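PDB 5E3E: large exoprotein involved in heme utilization or adhesion from Yersinia kristensenii ATCC 33638, which is the toxin domain of a contact-dependent growth inhibition system, has an RNase A-like fold and probably cleaves RNA, and is bound here by its CdiI immunity protein. Local coordinates for residues L4-H8 / I108-P112. Sequence-based numbering, arbitrary orientation.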
ATOM      1  N   LEU B   4       6.457  12.189  -2.806  1.00 17.84           N
ATOM      2  CA  LEU B   4       6.243  10.982  -3.605  1.00 17.84           C
ATOM      3  C   LEU B   4       4.900  10.932  -4.311  1.00 16.40           C
ATOM      4  O   LEU B   4       4.765  10.253  -5.326  1.00 15.45           O
ATOM      5  CB  LEU B   4       6.450   9.708  -2.799  1.00 18.98           C
ATOM      6  CG  LEU B   4       7.897   9.545  -2.276  1.00 21.02           C
ATOM      7  CD1 LEU B   4       8.013   8.301  -1.452  1.00 22.27           C
ATOM      8  CD2 LEU B   4       8.942   9.525  -3.369  1.00 21.99           C
ATOM      9  N   ILE B   5       3.931  11.670  -3.830  1.00 16.02           N
ATOM     10  CA  ILE B   5       2.660  11.737  -4.557  1.00 16.13           C
ATOM     11  C   ILE B   5       2.906  12.206  -5.995  1.00 15.63           C
ATOM     12  O   ILE B   5       2.152  11.865  -6.891  1.00 14.89           O
ATOM     13  CB  ILE B   5       1.621  12.637  -3.852  1.00 17.12           C
ATOM     14  CG1 ILE B   5       0.213  12.449  -4.427  1.00 17.88           C
ATOM     15  CG2 ILE B   5       2.020  14.109  -3.896  1.00 17.53           C
ATOM     16  CD1 ILE B   5      -0.862  12.641  -3.401  1.00 19.12           C
ATOM     17  N   ASP B   6       3.986  12.962  -6.226  1.00 15.70           N
ATOM     18  CA  ASP B   6       4.235  13.487  -7.572  1.00 16.48           C
ATOM     19  C   ASP B   6       4.621  12.411  -8.564  1.00 15.64           C
ATOM     20  O   ASP B   6       4.528  12.635  -9.802  1.00 15.83           O
ATOM     21  CB  ASP B   6       5.288  14.609  -7.539  1.00 18.16           C
ATOM     22  CG  ASP B   6       4.813  15.834  -6.759  1.00 20.60           C
ATOM     23  OD1 ASP B   6       3.586  16.070  -6.694  1.00 22.94           O
ATOM     24  OD2 ASP B   6       5.655  16.570  -6.194  1.00 22.02           O
ATOM     25  N   ARG B   7       5.023  11.242  -8.057  1.00 15.05           N
ATOM     26  CA  ARG B   7       5.250  10.059  -8.914  1.00 15.27           C
ATOM     27  C   ARG B   7       3.912   9.519  -9.481  1.00 13.93           C
ATOM     28  O   ARG B   7       3.913   8.613 -10.335  1.00 13.88           O
ATOM     29  CB  ARG B   7       5.938   8.943  -8.114  1.00 16.64           C
ATOM     30  CG  ARG B   7       7.342   9.328  -7.710  1.00 18.42           C
ATOM     31  CD  ARG B   7       7.922   8.428  -6.650  1.00 20.31           C
ATOM     32  NE  ARG B   7       7.528   7.050  -6.811  1.00 22.13           N
ATOM     33  CZ  ARG B   7       7.910   6.232  -7.798  1.00 24.21           C
ATOM     34  NH1 ARG B   7       8.710   6.655  -8.751  1.00 25.52           N
ATOM     35  NH2 ARG B   7       7.453   4.979  -7.817  1.00 24.88           N
ATOM     36  N   HIS B   8       2.804  10.077  -9.015  1.00 12.81           N
ATOM     37  CA  HIS B   8       1.430   9.591  -9.324  1.00 12.53           C
ATOM     38  C   HIS B   8       0.522  10.735  -9.736  1.00 12.67           C
ATOM     39  O   HIS B   8      -0.703  10.692  -9.509  1.00 12.83           O
ATOM     40  CB  HIS B   8       0.845   8.852  -8.128  1.00 12.57           C
ATOM     41  CG  HIS B   8       1.754   7.794  -7.612  1.00 12.54           C
ATOM     42  ND1 HIS B   8       1.857   6.559  -8.194  1.00 12.79           N
ATOM     43  CD2 HIS B   8       2.664   7.810  -6.605  1.00 12.68           C
ATOM     44  CE1 HIS B   8       2.766   5.844  -7.553  1.00 13.36           C
ATOM     45  NE2 HIS B   8       3.293   6.593  -6.606  1.00 13.14           N
ATOM     46  N   ILE B 108       2.765  11.104   2.801  1.00 17.57           N
ATOM     47  CA  ILE B 108       3.898  10.342   2.291  1.00 17.24           C
ATOM     48  C   ILE B 108       3.717  10.104   0.808  1.00 16.29           C
ATOM     49  O   ILE B 108       4.619  10.348   0.026  1.00 16.87           O
ATOM     50  CB  ILE B 108       4.018   8.995   3.019  1.00 17.46           C
ATOM     51  CG1 ILE B 108       4.326   9.268   4.507  1.00 17.85           C
ATOM     52  CG2 ILE B 108       5.106   8.135   2.416  1.00 18.13           C
ATOM     53  CD1 ILE B 108       5.658   9.957   4.791  1.00 19.00           C
ATOM     54  N   THR B 109       2.546   9.599   0.446  1.00 14.89           N
ATOM     55  CA  THR B 109       2.214   9.409  -0.978  1.00 14.70           C
ATOM     56  C   THR B 109       0.719   9.204  -1.123  1.00 13.79           C
ATOM     57  O   THR B 109      -0.021   9.209  -0.141  1.00 13.63           O
ATOM     58  CB  THR B 109       2.995   8.212  -1.584  1.00 14.97           C
ATOM     59  OG1 THR B 109       2.899   8.208  -3.022  1.00 15.42           O
ATOM     60  CG2 THR B 109       2.556   6.920  -1.013  1.00 14.83           C
ATOM     61  N   GLY B 110       0.288   9.074  -2.365  1.00 13.17           N
ATOM     62  CA  GLY B 110      -1.109   8.755  -2.625  1.00 12.68           C
ATOM     63  C   GLY B 110      -1.294   8.493  -4.109  1.00 12.46           C
ATOM     64  O   GLY B 110      -0.513   8.950  -4.919  1.00 12.77           O
ATOM     65  N   TYR B 111      -2.356   7.755  -4.448  1.00 12.07           N
ATOM     66  CA  TYR B 111      -2.604   7.383  -5.829  1.00 12.29           C
ATOM     67  C   TYR B 111      -3.958   6.732  -5.996  1.00 12.50           C
ATOM     68  O   TYR B 111      -4.558   6.257  -5.022  1.00 12.24           O
ATOM     69  CB  TYR B 111      -1.538   6.421  -6.347  1.00 12.34           C
ATOM     70  CG  TYR B 111      -1.058   5.346  -5.363  1.00 12.07           C
ATOM     71  CD1 TYR B 111      -1.850   4.242  -5.034  1.00 12.00           C
ATOM     72  CD2 TYR B 111       0.192   5.460  -4.786  1.00 12.26           C
ATOM     73  CE1 TYR B 111      -1.378   3.274  -4.131  1.00 12.10           C
ATOM     74  CE2 TYR B 111       0.683   4.507  -3.922  1.00 12.45           C
ATOM     75  CZ  TYR B 111      -0.110   3.421  -3.606  1.00 12.39           C
ATOM     76  OH  TYR B 111       0.440   2.514  -2.756  1.00 12.98           O
ATOM     77  N   PRO B 112      -4.429   6.651  -7.244  1.00 13.16           N
ATOM     78  CA  PRO B 112      -5.720   5.980  -7.454  1.00 13.68           C
ATOM     79  C   PRO B 112      -5.624   4.485  -7.172  1.00 14.41           C
ATOM     80  O   PRO B 112      -4.536   3.899  -7.330  1.00 13.82           O
ATOM     81  CB  PRO B 112      -6.008   6.212  -8.927  1.00 14.05           C
ATOM     82  CG  PRO B 112      -5.191   7.406  -9.320  1.00 14.09           C
ATOM     83  CD  PRO B 112      -3.974   7.374  -8.439  1.00 13.72           C
TER
HETATM   84  O   HOH W   1       6.855  11.865   0.108  1.00 16.10           O
HETATM   85  O   HOH W   2       3.763  13.212  -1.217  1.00 17.85           O
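In this RNase A-like toxin domain, a short 3-10 helix near the N-terminus, residues 4-7, packs beside strand 105-113 of the antiparallel sheet. Two backbone hydrogen bonds hold it, R7 N to L4 O and H8 N to I5 O, each 2.9 Å. No direct hydrogen bond joins 4-8 to 108-112. Water, side-chain packing and an aromatic pair do the work.

I108 and T109 form a classic beta bulge opposite I94 of strand 86-97. I108 O serves the start of the helix through water. Water 1 accepts from L4 N (3.0 Å) and donates to I108 O (2.7 Å). Water 2 accepts from I5 N (3.0 Å) and donates weakly to I108 O (3.2 Å). L4 CB also packs on I108 O at 3.4 Å.

T109 lies alongside the helix; its CA is 4.3 Å from that of I5. T109 OG1 approaches H8 CD2 at 3.6 Å, but its hydrogen bond goes to D21 of the CdiI immunity protein. H8 NE2 is hydrogen-bonded to the same aspartate of CdiI, and R7 NE forms a salt bridge with this D21 of the CdiI chain. The two segments thus present three side chains, R7, H8 and T109, to one residue of the immunity protein.

G110 has no side chain, which leaves space for the isoleucine: an ideal CB would lie only 3.2 Å from I5 CD1. I5 CG1 and H8 CB pack on G110 O.

The Y111 hydroxyl is hydrogen-bonded to Q20 N of the CdiI chain. Its ring edge points at the H8 ring face, edge-to-face, with centroids 4.9 Å apart and planes at 55°. Y111 CD2 sits over that face, 3.8 Å from H8 NE2.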